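Local atomic coordinates of endopolygalacturonase (Chondrostereum purpureum, PDB entry 1K5C), a protein that probably hydrolyses the 1,4-alpha-D-galacturonosyl links of polygalacturonate, as an endo-acting member of glycosyl hydrolase family 28. Residues F275-V289 with N302-G316. Numbering follows the deposited sequence.
Sequences FSDVNFTGGATTIKV and NCSGNWNWSQLTVTG
Phe275 and Cys303, and further on Ile287 and Val314, sit in matching positions of two successive coils of a right-handed parallel beta-helix, the fold of glycosyl hydrolase family 28. Residues 275-289 and 302-316 pair in two parallel ladders on different faces of the helix. The chain turns the corner between them, and the register shifts by one residue. In the second ladder, Thr285 to Val289 exchange regular backbone bonds with Gln311 to Thr315.

Trp307 lies inside the coil. Its CB rests 3.2 Å from Val278 O. CG meets the same oxygen. The six-membered ring then runs alongside Val278, whose CB stands 3.9 Å from the ring centroid, over the face. CD1 passes the backbone N of Val278. NE1 bonds back to Ser304 O at 2.8 Å, above the carbonyl plane, and that oxygen also accepts from Asp277 N. At the far end CZ2 touches Val278 CG2 and comes edge-on to Phe275 O. An alanine in place of Trp307 would probably leave Val278 CB without the ring face it packs on and Ser304 O with one bond fewer.

Trp309 repeats the inward course. Its NE1 donates a hydrogen bond to Val278 O at 2.8 Å; the oxygen lies in the ring plane, but the N-H comes from above the carbonyl plane. Phe280 turns its edge to the face of Trp309, with the ring planes at 76°. Leu312 CD2 covers one face of Phe280. The ring also stacks with Tyr243, and Val225 and Val256 touch the side chain. Leu312 CD1 continues the apolar row to Ile287 CD1.

Just before the corner, Asn279 OD1 accepts from Asn308 N, which lies above the plane of that carbonyl. Asn308 has CG anti to its N (chi1 -176°), which sends OD1 forward to Ser310 N in an Asx turn. Gln311 folds back at its second torsion (chi2 -67°), which brings NE2 to Gly282 O in a 2.8 Å hydrogen bond.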
# COMPACT_ATOMS: atom_id res chain seq x y z
N PHE A 275 0.78 11.45 -16.59
CA PHE A 275 1.73 10.38 -16.26
C PHE A 275 2.93 10.52 -17.19
O PHE A 275 2.76 10.62 -18.40
CB PHE A 275 1.15 8.99 -16.47
CG PHE A 275 -0.07 8.63 -15.64
CD1 PHE A 275 -0.48 9.36 -14.55
CD2 PHE A 275 -0.80 7.51 -16.04
CE1 PHE A 275 -1.64 8.99 -13.84
CE2 PHE A 275 -1.93 7.10 -15.33
CZ PHE A 275 -2.35 7.85 -14.22
N SER A 276 4.13 10.41 -16.63
CA SER A 276 5.35 10.49 -17.46
C SER A 276 6.40 9.50 -16.93
O SER A 276 6.46 9.18 -15.75
CB SER A 276 5.89 11.88 -17.52
OG SER A 276 6.16 12.40 -16.29
N ASP A 277 7.22 9.07 -17.89
CA ASP A 277 8.46 8.31 -17.58
C ASP A 277 8.16 7.07 -16.74
O ASP A 277 8.67 6.91 -15.63
CB ASP A 277 9.48 9.23 -16.90
CG ASP A 277 9.84 10.37 -17.77
OD1 ASP A 277 9.51 10.44 -18.98
OD2 ASP A 277 10.57 11.25 -17.20
N VAL A 278 7.37 6.16 -17.34
CA VAL A 278 7.00 4.89 -16.70
C VAL A 278 7.73 3.75 -17.46
O VAL A 278 7.46 3.56 -18.65
CB VAL A 278 5.47 4.67 -16.74
CG1 VAL A 278 5.13 3.32 -16.14
CG2 VAL A 278 4.78 5.81 -16.00
N ASN A 279 8.62 3.03 -16.78
CA ASN A 279 9.50 2.05 -17.41
C ASN A 279 9.35 0.68 -16.75
O ASN A 279 9.14 0.59 -15.52
CB ASN A 279 10.98 2.48 -17.26
CG ASN A 279 11.40 3.56 -18.23
OD1 ASN A 279 10.66 4.07 -19.04
ND2 ASN A 279 12.74 3.82 -18.27
N PHE A 280 9.58 -0.36 -17.55
CA PHE A 280 9.80 -1.74 -17.06
C PHE A 280 11.22 -2.11 -17.57
O PHE A 280 11.39 -2.49 -18.73
CB PHE A 280 8.80 -2.74 -17.59
CG PHE A 280 7.38 -2.57 -17.05
CD1 PHE A 280 6.51 -1.64 -17.58
CD2 PHE A 280 6.93 -3.41 -16.00
CE1 PHE A 280 5.19 -1.53 -17.11
CE2 PHE A 280 5.62 -3.29 -15.55
CZ PHE A 280 4.76 -2.36 -16.09
N THR A 281 12.21 -1.92 -16.67
CA THR A 281 13.64 -2.12 -17.00
C THR A 281 14.30 -2.89 -15.88
O THR A 281 13.71 -3.17 -14.84
CB THR A 281 14.32 -0.77 -17.25
OG1 THR A 281 14.08 0.05 -16.08
CG2 THR A 281 13.79 -0.07 -18.50
N GLY A 282 15.58 -3.25 -16.11
CA GLY A 282 16.35 -3.96 -15.08
C GLY A 282 16.05 -5.44 -15.21
O GLY A 282 16.17 -6.02 -16.31
N GLY A 283 15.71 -6.10 -14.12
CA GLY A 283 15.32 -7.52 -14.19
C GLY A 283 13.97 -7.65 -14.87
O GLY A 283 13.12 -6.74 -14.80
N ALA A 284 13.72 -8.80 -15.51
CA ALA A 284 12.45 -9.07 -16.13
C ALA A 284 11.29 -8.91 -15.13
O ALA A 284 11.32 -9.47 -14.02
CB ALA A 284 12.45 -10.50 -16.66
N THR A 285 10.25 -8.20 -15.59
CA THR A 285 8.96 -8.26 -14.90
C THR A 285 8.07 -9.18 -15.79
O THR A 285 7.78 -8.85 -16.93
CB THR A 285 8.34 -6.90 -14.71
OG1 THR A 285 9.08 -6.20 -13.68
CG2 THR A 285 6.87 -6.99 -14.30
N THR A 286 7.77 -10.34 -15.22
CA THR A 286 6.97 -11.31 -15.93
C THR A 286 5.62 -11.40 -15.23
O THR A 286 5.54 -11.48 -14.00
CB THR A 286 7.65 -12.69 -15.99
OG1 THR A 286 7.75 -13.29 -14.64
CG2 THR A 286 9.03 -12.60 -16.65
N ILE A 287 4.56 -11.36 -16.06
CA ILE A 287 3.18 -11.34 -15.53
C ILE A 287 2.35 -12.37 -16.28
O ILE A 287 2.29 -12.32 -17.51
CB ILE A 287 2.54 -9.93 -15.69
CG1 ILE A 287 3.44 -8.84 -15.15
CG2 ILE A 287 1.13 -9.94 -15.11
CD1 ILE A 287 2.83 -7.43 -15.20
N LYS A 288 1.77 -13.30 -15.56
CA LYS A 288 0.89 -14.35 -16.13
C LYS A 288 -0.52 -14.06 -15.68
O LYS A 288 -0.77 -13.91 -14.46
CB LYS A 288 1.33 -15.73 -15.68
CG LYS A 288 2.76 -16.07 -16.14
CD LYS A 288 3.33 -17.44 -15.70
CE LYS A 288 4.83 -17.59 -15.86
NZ LYS A 288 5.59 -18.88 -15.46
N VAL A 289 -1.45 -13.97 -16.62
CA VAL A 289 -2.81 -13.64 -16.31
C VAL A 289 -3.73 -14.83 -16.61
O VAL A 289 -3.43 -15.71 -17.45
CB VAL A 289 -3.29 -12.35 -17.01
CG1 VAL A 289 -2.31 -11.19 -16.82
CG2 VAL A 289 -3.59 -12.57 -18.50
N ASN A 302 -3.51 12.13 -20.89
CA ASN A 302 -2.37 13.02 -20.90
C ASN A 302 -1.16 12.23 -20.34
O ASN A 302 -1.03 12.08 -19.11
CB ASN A 302 -2.66 14.28 -20.07
CG ASN A 302 -1.52 15.28 -20.12
OD1 ASN A 302 -0.52 15.08 -20.83
ND2 ASN A 302 -1.68 16.38 -19.37
N CYS A 303 -0.34 11.71 -21.25
CA CYS A 303 0.86 10.95 -20.84
C CYS A 303 2.01 11.37 -21.75
O CYS A 303 1.77 11.66 -22.93
CB CYS A 303 0.66 9.44 -21.02
SG CYS A 303 -0.57 8.79 -19.82
N SER A 304 3.23 11.38 -21.20
CA SER A 304 4.39 11.83 -21.90
C SER A 304 5.61 10.94 -21.60
O SER A 304 5.70 10.29 -20.54
CB SER A 304 4.76 13.27 -21.48
OG SER A 304 3.82 14.19 -22.05
N GLY A 305 6.59 11.00 -22.50
CA GLY A 305 7.90 10.41 -22.30
C GLY A 305 8.11 9.17 -23.18
O GLY A 305 7.24 8.71 -23.91
N ASN A 306 9.36 8.67 -23.07
CA ASN A 306 9.77 7.43 -23.78
C ASN A 306 9.72 6.33 -22.76
O ASN A 306 10.64 6.17 -21.95
CB ASN A 306 11.18 7.60 -24.33
CG ASN A 306 11.19 8.70 -25.41
OD1 ASN A 306 10.43 8.61 -26.38
ND2 ASN A 306 11.98 9.72 -25.20
N TRP A 307 8.60 5.60 -22.78
CA TRP A 307 8.35 4.54 -21.78
C TRP A 307 9.05 3.29 -22.30
O TRP A 307 8.60 2.64 -23.27
CB TRP A 307 6.85 4.31 -21.66
CG TRP A 307 6.09 5.46 -21.05
CD1 TRP A 307 6.50 6.76 -20.86
CD2 TRP A 307 4.75 5.36 -20.53
NE1 TRP A 307 5.46 7.49 -20.22
CE2 TRP A 307 4.38 6.65 -20.05
CE3 TRP A 307 3.79 4.32 -20.44
CZ2 TRP A 307 3.12 6.89 -19.49
CZ3 TRP A 307 2.55 4.58 -19.89
CH2 TRP A 307 2.21 5.86 -19.41
N ASN A 308 10.17 2.97 -21.63
CA ASN A 308 10.95 1.77 -22.04
C ASN A 308 10.36 0.57 -21.26
O ASN A 308 10.54 0.52 -20.03
CB ASN A 308 12.42 2.00 -21.64
CG ASN A 308 13.31 0.85 -22.12
OD1 ASN A 308 12.82 -0.27 -22.34
ND2 ASN A 308 14.57 1.13 -22.29
N TRP A 309 9.62 -0.27 -21.97
CA TRP A 309 8.98 -1.43 -21.38
C TRP A 309 9.66 -2.72 -21.85
O TRP A 309 9.10 -3.81 -21.85
CB TRP A 309 7.48 -1.47 -21.76
CG TRP A 309 6.70 -0.44 -20.98
CD1 TRP A 309 7.13 0.70 -20.32
CD2 TRP A 309 5.26 -0.51 -20.77
NE1 TRP A 309 6.04 1.34 -19.71
CE2 TRP A 309 4.91 0.61 -19.98
CE3 TRP A 309 4.28 -1.41 -21.18
CZ2 TRP A 309 3.55 0.82 -19.60
CZ3 TRP A 309 2.96 -1.19 -20.79
CH2 TRP A 309 2.62 -0.07 -20.01
N SER A 310 10.98 -2.61 -22.16
CA SER A 310 11.70 -3.74 -22.76
C SER A 310 11.71 -4.95 -21.90
O SER A 310 11.77 -6.06 -22.44
CB SER A 310 13.15 -3.28 -23.06
OG SER A 310 13.80 -2.83 -21.84
N GLN A 311 11.68 -4.80 -20.56
CA GLN A 311 11.79 -5.97 -19.68
C GLN A 311 10.44 -6.52 -19.22
O GLN A 311 10.41 -7.44 -18.39
CB GLN A 311 12.70 -5.64 -18.48
CG GLN A 311 14.18 -5.44 -18.94
CD GLN A 311 14.75 -6.77 -19.43
OE1 GLN A 311 14.64 -7.11 -20.60
NE2 GLN A 311 15.30 -7.55 -18.55
N LEU A 312 9.33 -6.02 -19.80
CA LEU A 312 8.01 -6.58 -19.46
C LEU A 312 7.66 -7.73 -20.38
O LEU A 312 7.71 -7.59 -21.62
CB LEU A 312 6.96 -5.46 -19.62
CG LEU A 312 5.53 -5.85 -19.36
CD1 LEU A 312 5.35 -6.35 -17.88
CD2 LEU A 312 4.57 -4.68 -19.65
N THR A 313 7.20 -8.82 -19.79
CA THR A 313 6.57 -9.93 -20.55
C THR A 313 5.24 -10.25 -19.86
O THR A 313 5.27 -10.57 -18.67
CB THR A 313 7.47 -11.18 -20.61
OG1 THR A 313 8.70 -10.85 -21.24
CG2 THR A 313 6.74 -12.30 -21.34
N VAL A 314 4.16 -10.16 -20.59
CA VAL A 314 2.84 -10.53 -20.06
C VAL A 314 2.25 -11.62 -20.97
O VAL A 314 2.24 -11.42 -22.20
CB VAL A 314 1.87 -9.33 -19.98
CG1 VAL A 314 0.59 -9.74 -19.22
CG2 VAL A 314 2.51 -8.11 -19.32
N THR A 315 1.80 -12.70 -20.38
CA THR A 315 1.23 -13.84 -21.11
C THR A 315 -0.10 -14.26 -20.46
O THR A 315 -0.39 -13.92 -19.33
CB THR A 315 2.21 -15.03 -21.15
OG1 THR A 315 2.53 -15.41 -19.79
CG2 THR A 315 3.51 -14.67 -21.92
N GLY A 316 -0.86 -15.00 -21.28
CA GLY A 316 -2.18 -15.46 -20.85
C GLY A 316 -3.30 -14.51 -21.33
O GLY A 316 -3.04 -13.40 -21.83
O HOH W 1 11.05 9.66 -21.01
O HOH W 2 10.80 6.84 -19.11
O HOH W 3 13.19 5.66 -20.77
O HOH W 4 4.71 -14.04 -18.80